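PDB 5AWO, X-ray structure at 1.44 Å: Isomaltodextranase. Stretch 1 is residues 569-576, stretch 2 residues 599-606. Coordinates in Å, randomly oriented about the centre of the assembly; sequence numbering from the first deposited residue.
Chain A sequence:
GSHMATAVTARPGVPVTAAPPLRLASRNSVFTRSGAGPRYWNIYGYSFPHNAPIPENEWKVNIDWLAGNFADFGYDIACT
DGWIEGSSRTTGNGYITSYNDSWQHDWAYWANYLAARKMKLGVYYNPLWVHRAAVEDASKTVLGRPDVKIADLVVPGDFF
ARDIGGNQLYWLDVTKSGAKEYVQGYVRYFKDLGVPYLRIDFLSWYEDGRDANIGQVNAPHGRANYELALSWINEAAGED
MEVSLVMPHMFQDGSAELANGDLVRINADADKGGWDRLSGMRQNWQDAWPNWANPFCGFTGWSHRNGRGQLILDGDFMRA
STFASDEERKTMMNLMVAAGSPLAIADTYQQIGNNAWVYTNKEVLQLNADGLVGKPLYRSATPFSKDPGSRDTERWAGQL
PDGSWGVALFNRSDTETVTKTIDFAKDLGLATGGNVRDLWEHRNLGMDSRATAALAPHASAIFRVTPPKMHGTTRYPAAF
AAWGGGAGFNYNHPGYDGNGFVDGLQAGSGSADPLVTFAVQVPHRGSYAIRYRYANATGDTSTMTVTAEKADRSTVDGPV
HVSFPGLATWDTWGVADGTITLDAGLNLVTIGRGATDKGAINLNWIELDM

Stretch 1 (569-576) TWDTWGVA
Stretch 2 599-606: GAINLNWI

Residues 569-576 and 599-606 belong to one chain, and no two touching residues are closer than 29 positions in sequence. The first stretch opens with a type I beta turn from Thr569 to Thr572. Trp570 (phi/psi -66/-17) and Asp571 (-82/-3) occupy its corners. The chain then extends, and Gly574 to Ala576 are strand. The second stretch is extended through most of its length and is strand by Asn602. Asn604 interrupts the regular pattern with phi/psi -93/-50. Gly599 has a positive phi, 74°, which favours glycine.

The end-to-end directions of the touching parts differ by 52°. In register, Trp570 CA lies 8.5 Å from Asn602 CA, Trp573 CA 8.7 Å from Asn604 CA, and Val575 CA 9.1 Å from Ile606 CA. These separations are too wide for backbone pairing, and no direct hydrogen bond joins the stretches. The gap is filled mainly by side chains; the contact buries 323 Å², both sides summed.

Hydrogen bonds within the first stretch hold the turn. Thr572 N donates to Thr569 O at 3.1 Å. Thr569 OG1 and Thr572 OG1 are hydrogen-bonded at 2.9 Å; Thr569 has chi1 69° (p) and Thr572 -47° (m). Asp571 N gives a weak bond to Thr569 OG1 at 3.3 Å.

One water links the stretches. The water oxygen donates to Trp570 O at 2.8 Å and accepts from Asn602 ND2 at 2.9 Å. Trp570 O and Asn602 ND2 are 5.2 Å apart, too far for a direct hydrogen bond, so the water spans the gap.

The remaining contacts are van der Waals packing, mostly by tryptophan rings. Trp570 (chi1 -78°, m; chi2 112°) starts sideways, but its ring end comes nearer. Trp570 CE3 is 3.6 Å from Asn602 ND2, in an oblique approach. Trp570 CH2 is 4.2 Å from Ala600 O, a carbonyl oxygen that meets the electropositive C-H edge near the ring plane.

Trp573 (m, -59°; chi2 85°) points toward the second stretch. Trp573 CZ3 lies 4.0 Å from Asn602 O and 3.9 Å from Asn604 CB, both oblique to the ring. Trp573 CH2 is 4.3 Å from Asn602 CB. The flat ring packs on these atoms without hydrogen bonding. Asn602 (m, -70°; chi2 -29°) and Asn604 (t, -163°) also point toward the first stretch, while Ile601 and Leu603 point away.

Val575 (t, -179°) and Trp605 (p, 51°; chi2 -113°) make an apolar contact. Val575 CG2 lies 4.3 Å from Trp605 CH2, oblique to the indole.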

ATOM      1  N   THR A 569       4.869   2.522  37.409  1.00 31.45           N
ATOM      2  CA  THR A 569       5.181   3.693  36.612  1.00 30.61           C
ATOM      3  C   THR A 569       5.084   3.296  35.147  1.00 27.45           C
ATOM      4  O   THR A 569       5.073   2.123  34.825  1.00 27.40           O
ATOM      5  CB  THR A 569       6.604   4.198  36.882  1.00 31.67           C
ATOM      6  OG1 THR A 569       7.543   3.252  36.372  1.00 32.38           O
ATOM      7  CG2 THR A 569       6.866   4.405  38.404  1.00 33.25           C
ATOM      8  N   TRP A 570       4.995   4.296  34.291  1.00 29.47           N
ATOM      9  CA  TRP A 570       4.994   4.074  32.845  1.00 29.60           C
ATOM     10  C   TRP A 570       6.332   3.524  32.327  1.00 31.26           C
ATOM     11  O   TRP A 570       6.357   2.982  31.225  1.00 30.22           O
ATOM     12  CB  TRP A 570       4.596   5.357  32.106  1.00 29.83           C
ATOM     13  CG  TRP A 570       3.100   5.606  32.149  1.00 29.62           C
ATOM     14  CD1 TRP A 570       2.458   6.616  32.815  1.00 30.64           C
ATOM     15  CD2 TRP A 570       2.075   4.823  31.521  1.00 28.64           C
ATOM     16  NE1 TRP A 570       1.099   6.505  32.636  1.00 30.05           N
ATOM     17  CE2 TRP A 570       0.832   5.415  31.854  1.00 28.99           C
ATOM     18  CE3 TRP A 570       2.080   3.674  30.715  1.00 27.42           C
ATOM     19  CZ2 TRP A 570      -0.385   4.904  31.396  1.00 27.65           C
ATOM     20  CZ3 TRP A 570       0.883   3.176  30.261  1.00 27.66           C
ATOM     21  CH2 TRP A 570      -0.339   3.785  30.601  1.00 27.44           C
ATOM     22  N   ASP A 571       7.407   3.640  33.124  1.00 31.86           N
ATOM     23  CA  ASP A 571       8.727   3.013  32.843  1.00 35.00           C
ATOM     24  C   ASP A 571       8.837   1.539  33.250  1.00 31.62           C
ATOM     25  O   ASP A 571       9.884   0.921  33.056  1.00 33.22           O
ATOM     26  CB  ASP A 571       9.849   3.726  33.616  1.00 39.20           C
ATOM     27  CG  ASP A 571      10.058   5.146  33.191  1.00 41.58           C
ATOM     28  OD1 ASP A 571       9.318   5.627  32.306  1.00 44.82           O
ATOM     29  OD2 ASP A 571      10.967   5.791  33.765  1.00 41.80           O
ATOM     30  N   THR A 572       7.793   0.990  33.858  1.00 30.42           N
ATOM     31  CA  THR A 572       7.761  -0.408  34.233  1.00 29.33           C
ATOM     32  C   THR A 572       7.075  -1.229  33.146  1.00 29.50           C
ATOM     33  O   THR A 572       5.997  -0.859  32.691  1.00 29.01           O
ATOM     34  CB  THR A 572       6.991  -0.597  35.569  1.00 31.10           C
ATOM     35  OG1 THR A 572       7.446   0.377  36.511  1.00 30.49           O
ATOM     36  CG2 THR A 572       7.205  -1.969  36.136  1.00 30.70           C
ATOM     37  N   TRP A 573       7.676  -2.361  32.785  1.00 29.74           N
ATOM     38  CA  TRP A 573       7.149  -3.247  31.757  1.00 29.30           C
ATOM     39  C   TRP A 573       6.844  -4.622  32.337  1.00 29.22           C
ATOM     40  O   TRP A 573       7.623  -5.166  33.145  1.00 34.32           O
ATOM     41  CB  TRP A 573       8.155  -3.351  30.578  1.00 28.16           C
ATOM     42  CG  TRP A 573       8.433  -1.998  29.965  1.00 27.58           C
ATOM     43  CD1 TRP A 573       9.335  -1.086  30.377  1.00 26.84           C
ATOM     44  CD2 TRP A 573       7.762  -1.409  28.832  1.00 26.16           C
ATOM     45  NE1 TRP A 573       9.274   0.051  29.593  1.00 27.09           N
ATOM     46  CE2 TRP A 573       8.316  -0.132  28.635  1.00 25.20           C
ATOM     47  CE3 TRP A 573       6.746  -1.838  27.982  1.00 24.77           C
ATOM     48  CZ2 TRP A 573       7.883   0.727  27.615  1.00 25.43           C
ATOM     49  CZ3 TRP A 573       6.315  -0.989  26.983  1.00 24.52           C
ATOM     50  CH2 TRP A 573       6.877   0.272  26.809  1.00 24.01           C
ATOM     51  N   GLY A 574       5.709  -5.181  31.944  1.00 29.64           N
ATOM     52  CA  GLY A 574       5.360  -6.550  32.294  1.00 29.12           C
ATOM     53  C   GLY A 574       5.041  -7.397  31.083  1.00 31.31           C
ATOM     54  O   GLY A 574       4.991  -6.894  29.956  1.00 30.26           O
ATOM     55  N   VAL A 575       4.850  -8.683  31.312  1.00 29.28           N
ATOM     56  CA  VAL A 575       4.461  -9.626  30.289  1.00 32.00           C
ATOM     57  C   VAL A 575       3.162 -10.311  30.704  1.00 33.52           C
ATOM     58  O   VAL A 575       3.118 -11.029  31.716  1.00 36.34           O
ATOM     59  CB  VAL A 575       5.562 -10.680  30.039  1.00 32.01           C
ATOM     60  CG1 VAL A 575       5.132 -11.638  28.942  1.00 32.93           C
ATOM     61  CG2 VAL A 575       6.889  -9.991  29.711  1.00 33.06           C
ATOM     62  N   ALA A 576       2.096 -10.062  29.953  1.00 34.54           N
ATOM     63  CA  ALA A 576       0.849 -10.789  30.136  1.00 33.86           C
ATOM     64  C   ALA A 576       0.910 -12.064  29.330  1.00 37.01           C
ATOM     65  O   ALA A 576       1.522 -12.106  28.250  1.00 35.57           O
ATOM     66  CB  ALA A 576      -0.334  -9.942  29.710  1.00 34.42           C
ATOM     67  N   GLY A 599      -9.127   1.341  30.557  1.00 27.14           N
ATOM     68  CA  GLY A 599      -7.812   1.931  30.728  1.00 26.37           C
ATOM     69  C   GLY A 599      -7.006   2.143  29.454  1.00 26.96           C
ATOM     70  O   GLY A 599      -7.529   2.615  28.436  1.00 25.49           O
ATOM     71  N   ALA A 600      -5.721   1.804  29.536  1.00 24.23           N
ATOM     72  CA  ALA A 600      -4.784   1.980  28.427  1.00 23.56           C
ATOM     73  C   ALA A 600      -3.540   1.118  28.656  1.00 25.53           C
ATOM     74  O   ALA A 600      -3.213   0.775  29.796  1.00 24.39           O
ATOM     75  CB  ALA A 600      -4.395   3.437  28.313  1.00 23.61           C
ATOM     76  N   ILE A 601      -2.841   0.763  27.575  1.00 24.08           N
ATOM     77  CA  ILE A 601      -1.512   0.173  27.683  1.00 22.50           C
ATOM     78  C   ILE A 601      -0.621   0.769  26.626  1.00 23.78           C
ATOM     79  O   ILE A 601      -1.101   1.336  25.646  1.00 23.63           O
ATOM     80  CB  ILE A 601      -1.458  -1.362  27.495  1.00 23.86           C
ATOM     81  CG1 ILE A 601      -1.637  -1.777  26.017  1.00 23.51           C
ATOM     82  CG2 ILE A 601      -2.447  -2.062  28.423  1.00 24.24           C
ATOM     83  CD1 ILE A 601      -1.428  -3.262  25.767  1.00 23.37           C
ATOM     84  N   ASN A 602       0.676   0.613  26.837  1.00 21.99           N
ATOM     85  CA  ASN A 602       1.666   0.769  25.756  1.00 22.44           C
ATOM     86  C   ASN A 602       2.146  -0.629  25.423  1.00 23.76           C
ATOM     87  O   ASN A 602       2.347  -1.447  26.321  1.00 23.90           O
ATOM     88  CB  ASN A 602       2.810   1.651  26.187  1.00 23.02           C
ATOM     89  CG  ASN A 602       2.398   3.103  26.348  1.00 23.57           C
ATOM     90  OD1 ASN A 602       1.479   3.571  25.683  1.00 23.70           O
ATOM     91  ND2 ASN A 602       3.081   3.831  27.228  1.00 24.12           N
ATOM     92  N   LEU A 603       2.322  -0.938  24.139  1.00 21.77           N
ATOM     93  CA  LEU A 603       2.653  -2.284  23.729  1.00 21.56           C
ATOM     94  C   LEU A 603       4.036  -2.322  23.095  1.00 21.50           C
ATOM     95  O   LEU A 603       4.293  -1.594  22.135  1.00 21.64           O
ATOM     96  CB  LEU A 603       1.616  -2.831  22.746  1.00 22.49           C
ATOM     97  CG  LEU A 603       1.799  -4.281  22.325  1.00 23.16           C
ATOM     98  CD1 LEU A 603       1.502  -5.249  23.477  1.00 24.08           C
ATOM     99  CD2 LEU A 603       0.932  -4.605  21.129  1.00 23.02           C
ATOM    100  N   ASN A 604       4.906  -3.185  23.622  1.00 21.98           N
ATOM    101  CA  ASN A 604       6.261  -3.363  23.090  1.00 22.46           C
ATOM    102  C   ASN A 604       6.343  -4.475  22.064  1.00 22.89           C
ATOM    103  O   ASN A 604       6.889  -4.275  20.973  1.00 21.65           O
ATOM    104  CB  ASN A 604       7.215  -3.654  24.242  1.00 22.80           C
ATOM    105  CG  ASN A 604       8.673  -3.463  23.874  1.00 24.30           C
ATOM    106  OD1 ASN A 604       9.042  -2.910  22.812  1.00 25.41           O
ATOM    107  ND2 ASN A 604       9.512  -3.887  24.757  1.00 22.89           N
ATOM    108  N   TRP A 605       5.815  -5.651  22.375  1.00 21.90           N
ATOM    109  CA  TRP A 605       5.855  -6.772  21.472  1.00 23.34           C
ATOM    110  C   TRP A 605       4.866  -7.845  21.840  1.00 24.35           C
ATOM    111  O   TRP A 605       4.309  -7.816  22.953  1.00 25.72           O
ATOM    112  CB  TRP A 605       7.271  -7.356  21.349  1.00 22.48           C
ATOM    113  CG  TRP A 605       8.072  -7.714  22.621  1.00 23.30           C
ATOM    114  CD1 TRP A 605       9.186  -7.099  23.052  1.00 23.58           C
ATOM    115  CD2 TRP A 605       7.853  -8.822  23.529  1.00 25.16           C
ATOM    116  NE1 TRP A 605       9.696  -7.725  24.185  1.00 24.43           N
ATOM    117  CE2 TRP A 605       8.887  -8.783  24.488  1.00 25.23           C
ATOM    118  CE3 TRP A 605       6.893  -9.832  23.619  1.00 25.82           C
ATOM    119  CZ2 TRP A 605       8.970  -9.713  25.543  1.00 25.01           C
ATOM    120  CZ3 TRP A 605       6.982 -10.755  24.674  1.00 27.25           C
ATOM    121  CH2 TRP A 605       8.014 -10.679  25.607  1.00 25.85           C
ATOM    122  N   ILE A 606       4.583  -8.734  20.904  1.00 24.21           N
ATOM    123  CA  ILE A 606       3.992 -10.027  21.220  1.00 24.56           C
ATOM    124  C   ILE A 606       5.006 -11.135  20.925  1.00 26.09           C
ATOM    125  O   ILE A 606       5.931 -10.965  20.119  1.00 25.65           O
ATOM    126  CB  ILE A 606       2.648 -10.308  20.500  1.00 24.94           C
ATOM    127  CG1 ILE A 606       2.833 -10.478  18.984  1.00 24.48           C
ATOM    128  CG2 ILE A 606       1.632  -9.211  20.797  1.00 25.77           C
ATOM    129  CD1 ILE A 606       1.605 -11.020  18.308  1.00 25.05           C
TER
HETATM  130  O   HOH W   1       5.556   2.887  28.508  1.00 26.27           O